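Local coordinates for protein nicastrin (Dictyostelium purpureum, PDB 4R12) that is probably an essential, putatively substrate-recruiting subunit of gamma-secretase, the complex that cleaves membrane proteins such as Notch and APP within the membrane, at residues D554-S558 and K559-K563; S183-C186 and L187-F191; I564-S567 and S568-I571. All coordinates share one frame; numbering follows the deposited sequence.

Contact 1: residues D554-S558 and K559-K563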
ATOM      1  N   ASP A 554       4.017  -4.168  22.095  1.00 44.75           N
ATOM      2  CA  ASP A 554       3.403  -3.396  23.167  1.00 44.60           C
ATOM      3  C   ASP A 554       4.303  -2.200  23.487  1.00 48.26           C
ATOM      4  O   ASP A 554       5.515  -2.246  23.247  1.00 46.26           O
ATOM      5  CB  ASP A 554       3.182  -4.259  24.408  1.00 49.80           C
ATOM      6  CG  ASP A 554       2.333  -3.562  25.464  1.00 54.71           C
ATOM      7  OD1 ASP A 554       1.580  -2.631  25.103  1.00 54.85           O
ATOM      8  OD2 ASP A 554       2.416  -3.948  26.652  1.00 59.65           O
ATOM      9  N   PHE A 555       3.720  -1.119  23.999  1.00 48.75           N
ATOM     10  CA  PHE A 555       4.532   0.032  24.359  1.00 50.69           C
ATOM     11  C   PHE A 555       4.733   0.119  25.864  1.00 53.53           C
ATOM     12  O   PHE A 555       3.779   0.260  26.626  1.00 56.64           O
ATOM     13  CB  PHE A 555       3.922   1.332  23.843  1.00 47.93           C
ATOM     14  CG  PHE A 555       4.826   2.518  24.015  1.00 50.43           C
ATOM     15  CD1 PHE A 555       5.867   2.745  23.126  1.00 48.38           C
ATOM     16  CD2 PHE A 555       4.654   3.394  25.079  1.00 53.09           C
ATOM     17  CE1 PHE A 555       6.714   3.825  23.288  1.00 49.96           C
ATOM     18  CE2 PHE A 555       5.495   4.477  25.246  1.00 52.91           C
ATOM     19  CZ  PHE A 555       6.525   4.693  24.351  1.00 51.37           C
ATOM     20  N   ASP A 556       5.989   0.031  26.280  1.00 56.00           N
ATOM     21  CA  ASP A 556       6.352   0.172  27.685  1.00 59.28           C
ATOM     22  C   ASP A 556       6.572   1.644  28.027  1.00 59.51           C
ATOM     23  O   ASP A 556       7.566   2.234  27.611  1.00 58.61           O
ATOM     24  CB  ASP A 556       7.613  -0.643  27.993  1.00 61.36           C
ATOM     25  CG  ASP A 556       8.130  -0.415  29.405  1.00 65.53           C
ATOM     26  OD1 ASP A 556       7.302  -0.224  30.318  1.00 66.32           O
ATOM     27  OD2 ASP A 556       9.365  -0.431  29.598  1.00 66.64           O
ATOM     28  N   THR A 557       5.651   2.237  28.781  1.00 61.93           N
ATOM     29  CA  THR A 557       5.781   3.646  29.146  1.00 64.74           C
ATOM     30  C   THR A 557       6.866   3.866  30.206  1.00 66.69           C
ATOM     31  O   THR A 557       7.276   5.002  30.453  1.00 66.05           O
ATOM     32  CB  THR A 557       4.451   4.220  29.664  1.00 63.43           C
ATOM     33  OG1 THR A 557       3.358   3.519  29.056  1.00 63.06           O
ATOM     34  CG2 THR A 557       4.352   5.705  29.335  1.00 61.87           C
ATOM     35  N   SER A 558       7.324   2.779  30.825  1.00 65.81           N
ATOM     36  CA  SER A 558       8.443   2.834  31.767  1.00 68.64           C
ATOM     37  C   SER A 558       9.743   3.199  31.049  1.00 66.52           C
ATOM     38  O   SER A 558      10.236   4.321  31.180  1.00 66.72           O
ATOM     39  CB  SER A 558       8.597   1.498  32.502  1.00 68.98           C
ATOM     40  OG  SER A 558       9.806   1.438  33.243  1.00 69.93           O
ATOM     41  N   LYS A 559      10.284   2.253  30.282  1.00 66.11           N
ATOM     42  CA  LYS A 559      11.497   2.488  29.494  1.00 65.04           C
ATOM     43  C   LYS A 559      11.232   3.387  28.283  1.00 63.55           C
ATOM     44  O   LYS A 559      12.155   3.698  27.522  1.00 60.62           O
ATOM     45  CB  LYS A 559      12.095   1.161  29.015  1.00 65.44           C
ATOM     46  CG  LYS A 559      12.796   0.323  30.075  1.00 67.18           C
ATOM     47  CD  LYS A 559      13.080  -1.079  29.533  1.00 65.90           C
ATOM     48  CE  LYS A 559      13.659  -1.019  28.119  1.00 65.99           C
ATOM     49  NZ  LYS A 559      13.632  -2.331  27.397  1.00 64.94           N
ATOM     50  N   ASN A 560       9.974   3.788  28.112  1.00 63.47           N
ATOM     51  CA  ASN A 560       9.521   4.564  26.956  1.00 60.72           C
ATOM     52  C   ASN A 560       9.995   3.961  25.633  1.00 58.08           C
ATOM     53  O   ASN A 560      10.661   4.624  24.828  1.00 56.11           O
ATOM     54  CB  ASN A 560       9.977   6.017  27.073  1.00 62.47           C
ATOM     55  CG  ASN A 560       9.010   6.979  26.410  1.00 60.89           C
ATOM     56  OD1 ASN A 560       9.328   7.591  25.391  1.00 61.09           O
ATOM     57  ND2 ASN A 560       7.811   7.101  26.977  1.00 61.80           N
ATOM     58  N   VAL A 561       9.630   2.701  25.414  1.00 54.24           N
ATOM     59  CA  VAL A 561      10.138   1.935  24.282  1.00 52.30           C
ATOM     60  C   VAL A 561       9.112   0.903  23.796  1.00 49.76           C
ATOM     61  O   VAL A 561       8.268   0.442  24.569  1.00 50.84           O
ATOM     62  CB  VAL A 561      11.460   1.218  24.665  1.00 53.96           C
ATOM     63  CG1 VAL A 561      11.197   0.071  25.637  1.00 55.76           C
ATOM     64  CG2 VAL A 561      12.166   0.713  23.441  1.00 50.88           C
ATOM     65  N   TRP A 562       9.166   0.561  22.511  1.00 46.63           N
ATOM     66  CA  TRP A 562       8.377  -0.548  21.993  1.00 45.02           C
ATOM     67  C   TRP A 562       8.982  -1.863  22.483  1.00 44.97           C
ATOM     68  O   TRP A 562      10.205  -1.988  22.544  1.00 43.90           O
ATOM     69  CB  TRP A 562       8.333  -0.543  20.459  1.00 41.74           C
ATOM     70  CG  TRP A 562       7.522   0.558  19.836  1.00 41.31           C
ATOM     71  CD1 TRP A 562       8.006   1.665  19.195  1.00 40.30           C
ATOM     72  CD2 TRP A 562       6.090   0.650  19.768  1.00 38.83           C
ATOM     73  NE1 TRP A 562       6.967   2.440  18.741  1.00 39.38           N
ATOM     74  CE2 TRP A 562       5.781   1.842  19.081  1.00 39.58           C
ATOM     75  CE3 TRP A 562       5.042  -0.155  20.225  1.00 39.12           C
ATOM     76  CZ2 TRP A 562       4.468   2.250  18.840  1.00 37.68           C
ATOM     77  CZ3 TRP A 562       3.734   0.248  19.986  1.00 40.08           C
ATOM     78  CH2 TRP A 562       3.457   1.444  19.301  1.00 37.32           C
ATOM     79  N   LYS A 563       8.129  -2.834  22.818  1.00 42.25           N
ATOM     80  CA  LYS A 563       8.568  -4.175  23.207  1.00 45.17           C
ATOM     81  C   LYS A 563       7.904  -5.262  22.355  1.00 44.77           C
ATOM     82  O   LYS A 563       6.717  -5.172  22.041  1.00 42.91           O
ATOM     83  CB  LYS A 563       8.264  -4.438  24.686  1.00 49.56           C
ATOM     84  CG  LYS A 563       9.212  -3.770  25.671  1.00 54.18           C
ATOM     85  CD  LYS A 563      10.219  -4.773  26.237  1.00 59.86           C
ATOM     86  CE  LYS A 563      11.010  -4.188  27.405  1.00 62.34           C
ATOM     87  NZ  LYS A 563      10.181  -3.980  28.632  1.00 63.90           N
TER
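Phe555 turns the edge of its ring onto the indole of Trp562, in a T-shaped stack. The two stand on one face of a beta hairpin, as a non-hydrogen-bonded antiparallel pair. Their ring planes lie 78° apart, and Phe555 CD1 sits 4.0 Å from Trp562 CD2. CG of Phe555 is anti to the backbone N (chi1 -172°), which swings the ring over toward the partner strand. Its CD1 is above the indole, and its CZ is 3.8 Å from Asn560 ND2. Phe489 and Leu549 also touch the indole. Backbone bonds pair the strands: Lys563 N reaches Asp554 O at 2.7 Å, and Asp556 N reaches Val561 O at 2.9 Å. A G1 beta bulge sets Asn560 and Val561 together opposite Asp556. The Asp556 carboxylate ties the turn. Its OD1 accepts from Ser558 N at 3.0 Å, an Asx turn, and its OD2 accepts from Lys559 N at 2.9 Å. Lys563 runs alongside, and its NZ makes a long salt bridge of 3.8 Å to Asp556 OD2. Replacing Asp556 by an alanine would remove the carboxylate, and the two amides would probably lose their acceptors and Lys563 its mate. Ser558 N and Lys559 N both come from above the carboxylate plane.

Contact 2: residues S183-C186 and L187-F191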
ATOM      1  N   SER A 183      14.911  -6.791  15.080  1.00 35.38           N
ATOM      2  CA  SER A 183      13.948  -5.880  15.692  1.00 34.86           C
ATOM      3  C   SER A 183      14.146  -5.731  17.196  1.00 38.03           C
ATOM      4  O   SER A 183      14.025  -4.633  17.726  1.00 35.77           O
ATOM      5  CB  SER A 183      12.521  -6.342  15.404  1.00 35.11           C
ATOM      6  OG  SER A 183      12.236  -6.212  14.025  1.00 31.63           O
ATOM      7  N   GLU A 184      14.444  -6.832  17.886  1.00 36.56           N
ATOM      8  CA  GLU A 184      14.680  -6.759  19.324  1.00 38.68           C
ATOM      9  C   GLU A 184      15.766  -5.729  19.623  1.00 38.82           C
ATOM     10  O   GLU A 184      15.608  -4.876  20.489  1.00 41.35           O
ATOM     11  CB  GLU A 184      15.068  -8.136  19.878  1.00 42.98           C
ATOM     12  CG  GLU A 184      15.706  -8.099  21.250  1.00 46.83           C
ATOM     13  CD  GLU A 184      17.219  -8.243  21.190  1.00 50.68           C
ATOM     14  OE1 GLU A 184      17.718  -9.350  20.856  1.00 52.85           O
ATOM     15  OE2 GLU A 184      17.910  -7.244  21.476  1.00 50.63           O
ATOM     16  N   THR A 185      16.844  -5.793  18.853  1.00 39.71           N
ATOM     17  CA  THR A 185      17.993  -4.921  19.037  1.00 41.28           C
ATOM     18  C   THR A 185      17.715  -3.453  18.719  1.00 40.75           C
ATOM     19  O   THR A 185      18.033  -2.578  19.524  1.00 41.17           O
ATOM     20  CB  THR A 185      19.169  -5.396  18.171  1.00 41.70           C
ATOM     21  OG1 THR A 185      19.477  -6.759  18.491  1.00 40.60           O
ATOM     22  CG2 THR A 185      20.400  -4.524  18.405  1.00 42.70           C
ATOM     23  N   CYS A 186      17.138  -3.168  17.549  1.00 38.45           N
ATOM     24  CA  CYS A 186      16.930  -1.781  17.181  1.00 36.00           C
ATOM     25  C   CYS A 186      15.823  -1.160  18.035  1.00 34.78           C
ATOM     26  O   CYS A 186      15.896   0.021  18.364  1.00 34.81           O
ATOM     27  CB  CYS A 186      16.632  -1.633  15.676  1.00 39.22           C
ATOM     28  SG  CYS A 186      15.048  -2.273  15.115  1.00 48.94           S
ATOM     29  N   LEU A 187      14.814  -1.938  18.419  1.00 37.71           N
ATOM     30  CA  LEU A 187      13.777  -1.383  19.293  1.00 36.08           C
ATOM     31  C   LEU A 187      14.339  -0.992  20.663  1.00 40.56           C
ATOM     32  O   LEU A 187      14.045   0.088  21.166  1.00 38.58           O
ATOM     33  CB  LEU A 187      12.614  -2.355  19.473  1.00 39.22           C
ATOM     34  CG  LEU A 187      11.574  -2.477  18.347  1.00 35.63           C
ATOM     35  CD1 LEU A 187      10.511  -3.476  18.760  1.00 35.19           C
ATOM     36  CD2 LEU A 187      10.923  -1.131  17.980  1.00 33.46           C
ATOM     37  N   ARG A 188      15.148  -1.866  21.253  1.00 40.35           N
ATOM     38  CA  ARG A 188      15.775  -1.597  22.550  1.00 42.40           C
ATOM     39  C   ARG A 188      16.564  -0.285  22.536  1.00 41.56           C
ATOM     40  O   ARG A 188      16.540   0.479  23.509  1.00 43.07           O
ATOM     41  CB  ARG A 188      16.695  -2.767  22.951  1.00 45.00           C
ATOM     42  CG  ARG A 188      17.384  -2.585  24.301  1.00 48.39           C
ATOM     43  CD  ARG A 188      18.228  -3.792  24.689  1.00 50.94           C
ATOM     44  NE  ARG A 188      19.280  -4.086  23.720  1.00 51.76           N
ATOM     45  CZ  ARG A 188      19.385  -5.241  23.071  1.00 51.05           C
ATOM     46  NH1 ARG A 188      18.503  -6.205  23.296  1.00 52.39           N
ATOM     47  NH2 ARG A 188      20.367  -5.440  22.200  1.00 51.08           N
ATOM     48  N   ARG A 189      17.243  -0.011  21.426  1.00 40.16           N
ATOM     49  CA  ARG A 189      18.072   1.195  21.325  1.00 43.09           C
ATOM     50  C   ARG A 189      17.307   2.415  20.831  1.00 41.25           C
ATOM     51  O   ARG A 189      17.842   3.523  20.813  1.00 43.11           O
ATOM     52  CB  ARG A 189      19.261   0.936  20.405  1.00 44.08           C
ATOM     53  CG  ARG A 189      20.128  -0.214  20.878  1.00 49.18           C
ATOM     54  CD  ARG A 189      21.383  -0.364  20.040  1.00 51.89           C
ATOM     55  NE  ARG A 189      22.084  -1.604  20.367  1.00 58.36           N
ATOM     56  CZ  ARG A 189      23.363  -1.836  20.092  1.00 60.90           C
ATOM     57  NH1 ARG A 189      24.091  -0.902  19.488  1.00 61.46           N
ATOM     58  NH2 ARG A 189      23.917  -2.996  20.430  1.00 59.60           N
ATOM     59  N   GLY A 190      16.057   2.216  20.430  1.00 40.57           N
ATOM     60  CA  GLY A 190      15.245   3.309  19.926  1.00 38.04           C
ATOM     61  C   GLY A 190      15.674   3.759  18.540  1.00 37.50           C
ATOM     62  O   GLY A 190      15.539   4.928  18.191  1.00 38.42           O
ATOM     63  N   PHE A 191      16.185   2.817  17.749  1.00 35.02           N
ATOM     64  CA  PHE A 191      16.705   3.099  16.413  1.00 34.19           C
ATOM     65  C   PHE A 191      15.757   2.632  15.308  1.00 33.28           C
ATOM     66  O   PHE A 191      16.138   2.615  14.144  1.00 32.65           O
ATOM     67  CB  PHE A 191      18.067   2.418  16.199  1.00 37.89           C
ATOM     68  CG  PHE A 191      19.187   3.004  17.018  1.00 40.21           C
ATOM     69  CD1 PHE A 191      19.072   4.266  17.576  1.00 41.50           C
ATOM     70  CD2 PHE A 191      20.357   2.291  17.216  1.00 42.70           C
ATOM     71  CE1 PHE A 191      20.105   4.802  18.329  1.00 44.74           C
ATOM     72  CE2 PHE A 191      21.391   2.821  17.964  1.00 46.18           C
ATOM     73  CZ  PHE A 191      21.265   4.078  18.518  1.00 43.84           C
TER
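Leu187 lays its CB and CG against Ser183 O, while its own amide bonds to that oxygen at 2.9 Å. This is an i to i+4 bond of helix 183-189. The leucine side chain continues to Trp562, Ile564 and Thr573, so this side of the helix packs on the strands. Ser183 OG is held by Thr573 OG1.

Arg188 follows, its amide bonded to Glu184 O at 3.1 Å. Its side chain and that of Glu184 run side by side and point the same way. A salt bridge joins them, though Glu184 OE2 and Arg188 NH1 are modelled too close, so its detail is doubtful. The arginine chain bends at chi3 (59°). As modelled, one guanidinium face lies against Thr185 CA.

Arg189 N reaches Thr185 O at 3.3 Å. Its extended side chain runs beside Thr185, with Arg189 NE 3.9 Å from Thr185 CG2.

Gly190, the first residue past the helix, is the positive-phi residue of the Schellman motif that ends it. Its amide bonds back to Leu187 O.

Phe191 completes the motif: its N bonds to Cys186 O at 2.9 Å, with an angle of 164° at the hydrogen. One face of its ring lies under Arg189 CB.

Cys186 SG is in a disulfide with Cys192, the residue next after this turn. The helix end is therefore fixed twice, by the Phe191 bond to Cys186 O and by a covalent link from the same cysteine. The two sides of the helix differ in chemistry: Glu184, Arg188 and Arg189 are exposed, whereas Leu187, Cys186 and the Thr573-bonded Ser183 are buried toward the strands.

Contact 3: residues I564-S567 and S568-I571. With NAG (2-acetamido-2-deoxy-beta-D-glucopyranose), chain F.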
ATOM      1  N   ILE A 564       8.665  -6.287  21.984  1.00 40.56           N
ATOM      2  CA  ILE A 564       8.087  -7.459  21.337  1.00 41.53           C
ATOM      3  C   ILE A 564       7.569  -8.431  22.403  1.00 43.80           C
ATOM      4  O   ILE A 564       8.345  -9.048  23.122  1.00 44.02           O
ATOM      5  CB  ILE A 564       9.101  -8.181  20.432  1.00 39.97           C
ATOM      6  CG1 ILE A 564       9.650  -7.230  19.365  1.00 37.67           C
ATOM      7  CG2 ILE A 564       8.441  -9.377  19.765  1.00 41.84           C
ATOM      8  CD1 ILE A 564      10.783  -7.830  18.546  1.00 39.85           C
ATOM      9  N   VAL A 565       6.252  -8.557  22.502  1.00 42.76           N
ATOM     10  CA  VAL A 565       5.647  -9.427  23.500  1.00 44.61           C
ATOM     11  C   VAL A 565       5.236 -10.766  22.903  1.00 46.96           C
ATOM     12  O   VAL A 565       4.985 -11.723  23.631  1.00 48.47           O
ATOM     13  CB  VAL A 565       4.424  -8.756  24.149  1.00 46.04           C
ATOM     14  CG1 VAL A 565       4.857  -7.496  24.892  1.00 46.48           C
ATOM     15  CG2 VAL A 565       3.382  -8.409  23.091  1.00 46.00           C
ATOM     16  N   ASN A 566       5.143 -10.864  21.586  1.00 45.66           N
ATOM     17  CA  ASN A 566       4.761 -12.112  20.942  1.00 44.17           C
ATOM     18  C   ASN A 566       5.209 -12.182  19.510  1.00 44.28           C
ATOM     19  O   ASN A 566       4.628 -11.565  18.671  1.00 42.77           O
ATOM     20  CB  ASN A 566       3.258 -12.305  21.031  1.00 45.12           C
ATOM     21  CG  ASN A 566       2.813 -13.690  20.630  1.00 45.84           C
ATOM     22  OD1 ASN A 566       3.438 -14.356  19.841  1.00 44.45           O
ATOM     23  ND2 ASN A 566       1.707 -14.101  21.167  1.00 48.07           N
ATOM     24  N   SER A 567       6.247 -12.951  19.237  1.00 43.93           N
ATOM     25  CA  SER A 567       6.844 -12.994  17.908  1.00 45.04           C
ATOM     26  C   SER A 567       6.072 -13.868  16.921  1.00 43.86           C
ATOM     27  O   SER A 567       6.484 -14.016  15.773  1.00 43.01           O
ATOM     28  CB  SER A 567       8.294 -13.466  18.001  1.00 46.30           C
ATOM     29  OG  SER A 567       8.429 -14.490  18.965  1.00 50.08           O
ATOM     30  N   SER A 568       4.954 -14.438  17.356  1.00 42.53           N
ATOM     31  CA  SER A 568       4.098 -15.195  16.450  1.00 44.60           C
ATOM     32  C   SER A 568       3.363 -14.254  15.497  1.00 40.84           C
ATOM     33  O   SER A 568       2.951 -14.655  14.417  1.00 40.65           O
ATOM     34  CB  SER A 568       3.094 -16.046  17.227  1.00 44.83           C
ATOM     35  OG  SER A 568       3.759 -17.020  18.013  1.00 51.24           O
ATOM     36  N   TYR A 569       3.189 -13.005  15.917  1.00 41.60           N
ATOM     37  CA  TYR A 569       2.577 -11.982  15.067  1.00 39.15           C
ATOM     38  C   TYR A 569       3.650 -11.388  14.144  1.00 38.12           C
ATOM     39  O   TYR A 569       4.847 -11.612  14.363  1.00 36.92           O
ATOM     40  CB  TYR A 569       1.911 -10.898  15.925  1.00 37.60           C
ATOM     41  CG  TYR A 569       0.673 -11.374  16.674  1.00 39.50           C
ATOM     42  CD1 TYR A 569      -0.523 -11.613  16.001  1.00 39.85           C
ATOM     43  CD2 TYR A 569       0.700 -11.575  18.051  1.00 41.90           C
ATOM     44  CE1 TYR A 569      -1.659 -12.045  16.681  1.00 39.90           C
ATOM     45  CE2 TYR A 569      -0.432 -12.002  18.738  1.00 43.42           C
ATOM     46  CZ  TYR A 569      -1.605 -12.231  18.047  1.00 43.49           C
ATOM     47  OH  TYR A 569      -2.728 -12.657  18.721  1.00 46.87           O
ATOM     48  N   PRO A 570       3.236 -10.655  13.094  1.00 35.85           N
ATOM     49  CA  PRO A 570       4.280 -10.137  12.202  1.00 35.42           C
ATOM     50  C   PRO A 570       5.159  -9.099  12.903  1.00 32.99           C
ATOM     51  O   PRO A 570       4.642  -8.176  13.527  1.00 33.19           O
ATOM     52  CB  PRO A 570       3.488  -9.506  11.034  1.00 34.12           C
ATOM     53  CG  PRO A 570       2.097  -9.351  11.522  1.00 33.98           C
ATOM     54  CD  PRO A 570       1.880 -10.420  12.568  1.00 34.73           C
ATOM     55  N   ILE A 571       6.472  -9.264  12.807  1.00 32.01           N
ATOM     56  CA  ILE A 571       7.395  -8.315  13.417  1.00 32.86           C
ATOM     57  C   ILE A 571       8.240  -7.619  12.366  1.00 31.83           C
ATOM     58  O   ILE A 571       9.212  -8.190  11.872  1.00 33.06           O
ATOM     59  CB  ILE A 571       8.344  -8.997  14.415  1.00 35.37           C
ATOM     60  CG1 ILE A 571       7.551  -9.719  15.504  1.00 36.66           C
ATOM     61  CG2 ILE A 571       9.304  -7.950  15.020  1.00 35.19           C
ATOM     62  CD1 ILE A 571       6.658  -8.807  16.316  1.00 34.45           C
TER
HETATM   63  C1  NAG F 808       0.973 -15.510  20.571  1.00 58.81           C
HETATM   64  C2  NAG F 808       0.084 -16.073  21.644  1.00 60.03           C
HETATM   65  C3  NAG F 808      -0.949 -17.052  21.114  1.00 60.26           C
HETATM   66  C4  NAG F 808      -1.541 -16.619  19.790  1.00 59.08           C
HETATM   67  C5  NAG F 808      -0.478 -16.100  18.846  1.00 58.31           C
HETATM   68  C6  NAG F 808      -1.047 -15.479  17.576  1.00 57.00           C
HETATM   69  C7  NAG F 808       1.221 -15.906  23.663  1.00 61.61           C
HETATM   70  C8  NAG F 808       2.670 -15.570  23.844  1.00 61.78           C
HETATM   71  N2  NAG F 808       0.935 -16.662  22.636  1.00 61.12           N
HETATM   72  O3  NAG F 808      -2.023 -17.073  22.047  1.00 60.90           O
HETATM   73  O4  NAG F 808      -2.232 -17.711  19.233  1.00 59.48           O
HETATM   74  O5  NAG F 808       0.110 -15.050  19.584  1.00 58.50           O
HETATM   75  O6  NAG F 808      -0.948 -16.323  16.438  1.00 56.66           O
HETATM   76  O7  NAG F 808       0.336 -15.514  24.392  1.00 61.95           O
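Asn566 OD1 accepts from Ser568 N at 2.9 Å, with an angle of 155° at the hydrogen. The donor is tilted 21° from the carbonyl plane. Ser568 CB also lies close, 3.1 Å from OD1. The bond lies within a type I beta turn from Asn566 to Tyr569; the turn's closing bond, Tyr569 N to Asn566 O, is weak. This is an N-glycosylation site: Asn566 ND2 is joined covalently to C1 of a NAG. Asn566, Ser567 and Ser568 form the Asn-X-Ser sequon, and OD1 bonds to the backbone of its serine. With chi1 at -169°, the Asn566 amide extends opposite its own backbone N, which sets ND2 obliquely by the Tyr569 ring, nearest CE2. That ring then receives the sugar: NAG C6 sits 3.3 Å from Tyr569 CZ, over one face and offset toward the rim. Away from the sugar, the methyl CD1 of Ile564 meets CG2 of Ile571 at 3.8 Å, their side chains crossing at a slant. Both isoleucines also touch Ser183 and Phe553. Ser550 and Leu551 touch Tyr569. One amide group thus does two jobs: its nitrogen carries the glycan, while its oxygen takes a turn amide, which probably restrains rotation of the side chain and so the direction of the sugar.

The three contacts lie on one side of the chain's centre and touch one another. Contact 1 is a surface hairpin; contacts 2 and 3 are partly buried. Strand 561-564 connects them: contact 1 lies on it, contact 3 starts at its end, and helix 183-189 of contact 2 packs against it, with Val561 CG2 against Leu187 O. Asp554 CB rests on Val565. Their chemistry follows their place. In contact 1 the carboxylate and lysine chains lie toward the exposed hairpin end, while Trp562 is buried. Contact 2 has exposed charges on one side and buried groups on the other. Contact 3 alone carries a sugar, set at its turn, with Ile571 buried nearby.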